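Long-range contacts in KP6 killer toxin subunit beta (Ustilago maydis virus P6, PDB 4GVB), which pairs with the alpha subunit as a non-covalent heterodimer, forming a secreted viral killer toxin that is lethal to sensitive fungal cells: residues Met8-Asp13 and Gly71-Pro76; Asp22-Ala27 and Arg66-Gly71. All blocks are in the same frame, centred on the assembly; numbering follows the deposited sequence.

Contact 1. Residues Met8-Asp13 and Gly71-Pro76; sequences MCQCVD and GTNCQP
Met8 to Val12 pair with Gln75 to Gly71 as two antiparallel strands, joining the N-terminal strand 7-13 of the beta subunit to its C-terminal strand 70-76. Six backbone hydrogen bonds hold them, two at each of the pairs Met8-Gln75, Gln10-Asn73 and Val12-Gly71; the shortest run from Met8 N to Gln75 O, 2.7 Å, and from Gly71 N to Val12 O, 2.8 Å. All six are fairly straight at the hydrogen. At the non-hydrogen-bonded pairs the chains are drawn closer, and CA-H...O contacts fill in, such as Cys9 CA to Asn73 O at 3.2 Å.

One such pair carries a covalent bond: Cys9 SG and Cys74 SG are joined at 2.0 Å with a chi3 of 111°, a cross-strand disulfide. Cys11 and Thr72 point to the same face of the sheet, where Cys11 is bonded to Cys64 and Phe60 of helix 57-67 packs on both Cys9 and Cys11.

On the other face, methyl and thioether groups lie against the chains of amide residues. Val12 and Asn73 cross at about a right angle. With CG1 beside its own backbone N (chi1 -62°), both Val12 methyls meet Asn73, CG1 at 3.6 Å and CG2 at 4.0 Å from Asn73 CG. Further along, the side chain of Met8 runs extended beyond CG and crosses obliquely that of Gln75, its terminal CE settling 3.6 Å from Gln75 CG.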
# COMPACT_ATOMS: atom_id res chain seq x y z
N MET B 8 5.96 -18.29 -3.94
CA MET B 8 4.92 -17.39 -4.44
C MET B 8 3.99 -17.04 -3.28
O MET B 8 3.66 -17.90 -2.48
CB MET B 8 4.15 -18.01 -5.62
CG MET B 8 3.41 -19.29 -5.29
SD MET B 8 2.74 -20.12 -6.76
CE MET B 8 1.72 -21.36 -6.00
N CYS B 9 3.59 -15.78 -3.19
CA CYS B 9 2.87 -15.30 -2.02
C CYS B 9 1.71 -14.38 -2.36
O CYS B 9 1.71 -13.70 -3.38
CB CYS B 9 3.82 -14.53 -1.09
SG CYS B 9 5.26 -15.44 -0.46
N GLN B 10 0.71 -14.40 -1.48
CA GLN B 10 -0.40 -13.47 -1.51
C GLN B 10 -0.40 -12.72 -0.19
O GLN B 10 -0.04 -13.28 0.84
CB GLN B 10 -1.74 -14.21 -1.59
CG GLN B 10 -1.92 -15.21 -2.73
CD GLN B 10 -3.26 -15.92 -2.62
OE1 GLN B 10 -3.95 -16.12 -3.62
NE2 GLN B 10 -3.63 -16.28 -1.41
N CYS B 11 -0.81 -11.46 -0.21
CA CYS B 11 -1.20 -10.76 1.01
C CYS B 11 -2.63 -11.16 1.33
O CYS B 11 -3.45 -11.25 0.44
CB CYS B 11 -1.11 -9.23 0.81
SG CYS B 11 0.55 -8.66 0.41
N VAL B 12 -2.92 -11.40 2.61
CA VAL B 12 -4.24 -11.85 3.01
C VAL B 12 -4.70 -11.11 4.26
O VAL B 12 -3.89 -10.62 5.05
CB VAL B 12 -4.25 -13.38 3.29
CG1 VAL B 12 -3.90 -14.15 2.02
CG2 VAL B 12 -3.26 -13.73 4.41
N ASP B 13 -6.02 -11.06 4.44
CA ASP B 13 -6.59 -10.40 5.60
C ASP B 13 -6.26 -11.17 6.88
O ASP B 13 -6.17 -12.40 6.88
CB ASP B 13 -8.10 -10.24 5.45
CG ASP B 13 -8.63 -9.02 6.16
OD1 ASP B 13 -7.86 -8.39 6.92
OD2 ASP B 13 -9.82 -8.67 5.95
N GLY B 71 -1.53 -10.41 6.58
CA GLY B 71 -0.59 -11.49 6.77
C GLY B 71 -0.25 -11.97 5.38
O GLY B 71 -0.62 -11.33 4.39
N THR B 72 0.45 -13.09 5.29
CA THR B 72 0.86 -13.59 4.00
C THR B 72 0.63 -15.08 3.94
O THR B 72 0.79 -15.78 4.93
CB THR B 72 2.34 -13.32 3.72
OG1 THR B 72 3.14 -14.04 4.68
CG2 THR B 72 2.64 -11.81 3.79
N ASN B 73 0.24 -15.56 2.76
CA ASN B 73 0.22 -16.98 2.50
C ASN B 73 1.29 -17.21 1.46
O ASN B 73 1.23 -16.60 0.40
CB ASN B 73 -1.13 -17.44 1.96
CG ASN B 73 -2.26 -17.27 2.96
OD1 ASN B 73 -2.04 -17.00 4.15
ND2 ASN B 73 -3.49 -17.45 2.49
N CYS B 74 2.27 -18.06 1.76
CA CYS B 74 3.36 -18.28 0.82
C CYS B 74 3.48 -19.76 0.54
O CYS B 74 3.21 -20.57 1.42
CB CYS B 74 4.69 -17.76 1.39
SG CYS B 74 4.85 -15.97 1.46
N GLN B 75 3.88 -20.10 -0.67
CA GLN B 75 4.21 -21.50 -0.96
C GLN B 75 5.29 -21.63 -2.01
O GLN B 75 5.56 -20.70 -2.76
CB GLN B 75 2.97 -22.28 -1.35
CG GLN B 75 2.14 -21.68 -2.45
CD GLN B 75 0.88 -22.48 -2.69
OE1 GLN B 75 -0.20 -22.13 -2.20
NE2 GLN B 75 1.01 -23.57 -3.44
N PRO B 76 5.92 -22.81 -2.08
CA PRO B 76 6.92 -22.95 -3.15
C PRO B 76 6.24 -22.81 -4.50
O PRO B 76 5.11 -23.26 -4.70
CB PRO B 76 7.47 -24.37 -2.93
CG PRO B 76 6.45 -25.07 -2.11
CD PRO B 76 5.75 -24.04 -1.29

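Contact 2. Residues Asp22-Ala27 and Arg66-Gly71; sequences DAVTRA and RYSHAG
Val24 and Tyr67 mark the nearest backbone approach, CA to CA 6.1 Å, where one flank of helix 22-29 meets the chain as it leaves helix 57-67, turns through an inverse gamma turn centred on His69 and enters strand 70-76.

Ala27 CB bears on the Tyr67 ring in a CH-pi contact, 3.8 Å from the ring centroid and 11° off the ring normal, so the methyl sits over the middle of one face. Tyr67 CG stands beside its own backbone N (chi1 -70°), which places the ring against this methyl.

The hydroxyl end of the same ring may also be linked to the helix through a water 3.1 Å from Tyr67 OH. The bridge is doubtful, since the water lies only 2.5 Å from Ala27 O, suspiciously short for a hydrogen bond.

Val24 grips the turn with both methyls. CG1 and CG2 each come within 3.7 Å of Ser68 CB, straddling it, while CG1, anti to the backbone N (chi1 -176°), also lies 4.1 Å from Tyr67 CB and, more loosely, 4.5 Å from Ala70 CB. Ser68 OG is engaged elsewhere, donating to the backbone of Leu68 of the neighbouring KP6 alpha subunit, and Tyr67 O accepts from Asn70 of that subunit.

Helix 22-29 is therefore packed against the end of helix 57-67 and the start of strand 70-76, with Tyr39 of strand 38-39 touching Thr25 and Arg26 of the helix, and the alpha subunit lying against the turn.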
# COMPACT_ATOMS: atom_id res chain seq x y z
N ASP B 22 -6.12 -8.44 -3.01
CA ASP B 22 -5.40 -8.35 -4.27
C ASP B 22 -4.59 -7.06 -4.47
O ASP B 22 -3.45 -7.09 -4.88
CB ASP B 22 -6.35 -8.63 -5.45
CG ASP B 22 -6.84 -10.09 -5.49
OD1 ASP B 22 -6.18 -10.98 -4.89
OD2 ASP B 22 -7.88 -10.35 -6.13
N ALA B 23 -5.19 -5.91 -4.17
CA ALA B 23 -4.51 -4.64 -4.38
C ALA B 23 -3.29 -4.51 -3.46
O ALA B 23 -2.29 -3.87 -3.80
CB ALA B 23 -5.47 -3.50 -4.18
N VAL B 24 -3.40 -5.12 -2.28
CA VAL B 24 -2.29 -5.14 -1.34
C VAL B 24 -1.16 -6.02 -1.90
O VAL B 24 0.01 -5.64 -1.91
CB VAL B 24 -2.75 -5.67 0.05
CG1 VAL B 24 -1.62 -5.60 1.04
CG2 VAL B 24 -3.94 -4.83 0.56
N THR B 25 -1.53 -7.21 -2.37
CA THR B 25 -0.56 -8.07 -3.03
C THR B 25 0.10 -7.35 -4.22
O THR B 25 1.32 -7.40 -4.36
CB THR B 25 -1.20 -9.39 -3.52
OG1 THR B 25 -1.92 -10.01 -2.43
CG2 THR B 25 -0.15 -10.33 -4.00
N ARG B 26 -0.71 -6.72 -5.07
CA ARG B 26 -0.19 -5.98 -6.21
C ARG B 26 0.83 -4.92 -5.77
O ARG B 26 1.90 -4.76 -6.38
CB ARG B 26 -1.36 -5.34 -6.98
CG ARG B 26 -0.95 -4.41 -8.09
CD ARG B 26 -2.17 -4.00 -8.92
NE ARG B 26 -3.01 -5.16 -9.26
CZ ARG B 26 -4.24 -5.34 -8.80
NH1 ARG B 26 -4.78 -4.45 -7.98
NH2 ARG B 26 -4.92 -6.42 -9.16
N ALA B 27 0.51 -4.19 -4.70
CA ALA B 27 1.40 -3.13 -4.23
C ALA B 27 2.70 -3.72 -3.70
O ALA B 27 3.79 -3.22 -3.98
CB ALA B 27 0.71 -2.29 -3.16
N ARG B 66 3.62 -3.24 4.93
CA ARG B 66 3.80 -1.84 4.60
C ARG B 66 2.54 -1.23 3.99
O ARG B 66 2.35 -0.01 4.01
CB ARG B 66 4.99 -1.66 3.67
CG ARG B 66 6.31 -1.58 4.42
CD ARG B 66 7.35 -2.46 3.79
NE ARG B 66 7.84 -1.89 2.53
CZ ARG B 66 9.04 -1.36 2.38
NH1 ARG B 66 9.89 -1.33 3.40
NH2 ARG B 66 9.41 -0.88 1.20
N TYR B 67 1.66 -2.08 3.46
CA TYR B 67 0.51 -1.57 2.73
C TYR B 67 -0.85 -1.78 3.38
O TYR B 67 -1.81 -1.08 3.05
CB TYR B 67 0.51 -2.05 1.26
CG TYR B 67 1.62 -1.41 0.47
CD1 TYR B 67 1.47 -0.13 -0.05
CD2 TYR B 67 2.83 -2.06 0.28
CE1 TYR B 67 2.49 0.48 -0.74
CE2 TYR B 67 3.86 -1.45 -0.41
CZ TYR B 67 3.67 -0.18 -0.92
OH TYR B 67 4.69 0.42 -1.62
N SER B 68 -0.93 -2.72 4.31
CA SER B 68 -2.20 -3.05 4.95
C SER B 68 -1.97 -3.85 6.23
O SER B 68 -0.87 -4.37 6.45
CB SER B 68 -3.07 -3.86 3.99
OG SER B 68 -4.42 -3.93 4.43
N HIS B 69 -2.99 -3.95 7.08
CA HIS B 69 -2.86 -4.87 8.20
C HIS B 69 -3.10 -6.27 7.66
O HIS B 69 -4.22 -6.80 7.72
CB HIS B 69 -3.84 -4.58 9.33
CG HIS B 69 -3.62 -5.44 10.54
ND1 HIS B 69 -2.49 -5.34 11.32
CD2 HIS B 69 -4.36 -6.43 11.08
CE1 HIS B 69 -2.55 -6.22 12.30
NE2 HIS B 69 -3.68 -6.90 12.18
N ALA B 70 -2.05 -6.86 7.12
CA ALA B 70 -2.20 -8.11 6.38
C ALA B 70 -1.19 -9.16 6.83
O ALA B 70 -0.13 -8.84 7.38
CB ALA B 70 -2.06 -7.85 4.89
N GLY B 71 -1.53 -10.41 6.58
CA GLY B 71 -0.59 -11.49 6.77
C GLY B 71 -0.25 -11.97 5.38
O GLY B 71 -0.62 -11.33 4.39
O HOH W 1 4.29 -0.82 -4.47

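The centres of contacts 1 and 2 are about 10 Å apart, and Gly71 belongs to both. Strand 7-13 comes first in the chain, then helix 22-29, helix 57-67 and strand 70-76, so both segments of contact 2 fall within the span that contact 1 closes, up to the shared glycine. They also touch directly: Thr25 OG1 and Cys11 N are 2.9 Å apart, probably hydrogen-bonded, and Val24 CG1 packs on Cys11 CB at 3.7 Å. Helix 22-29 is thereby fastened to the two-stranded sheet as well as to the turn preceding strand 70-76. The alpha subunit lies mainly against contact 2, and reaches contact 1 only at Asp13, the end of strand 7-13.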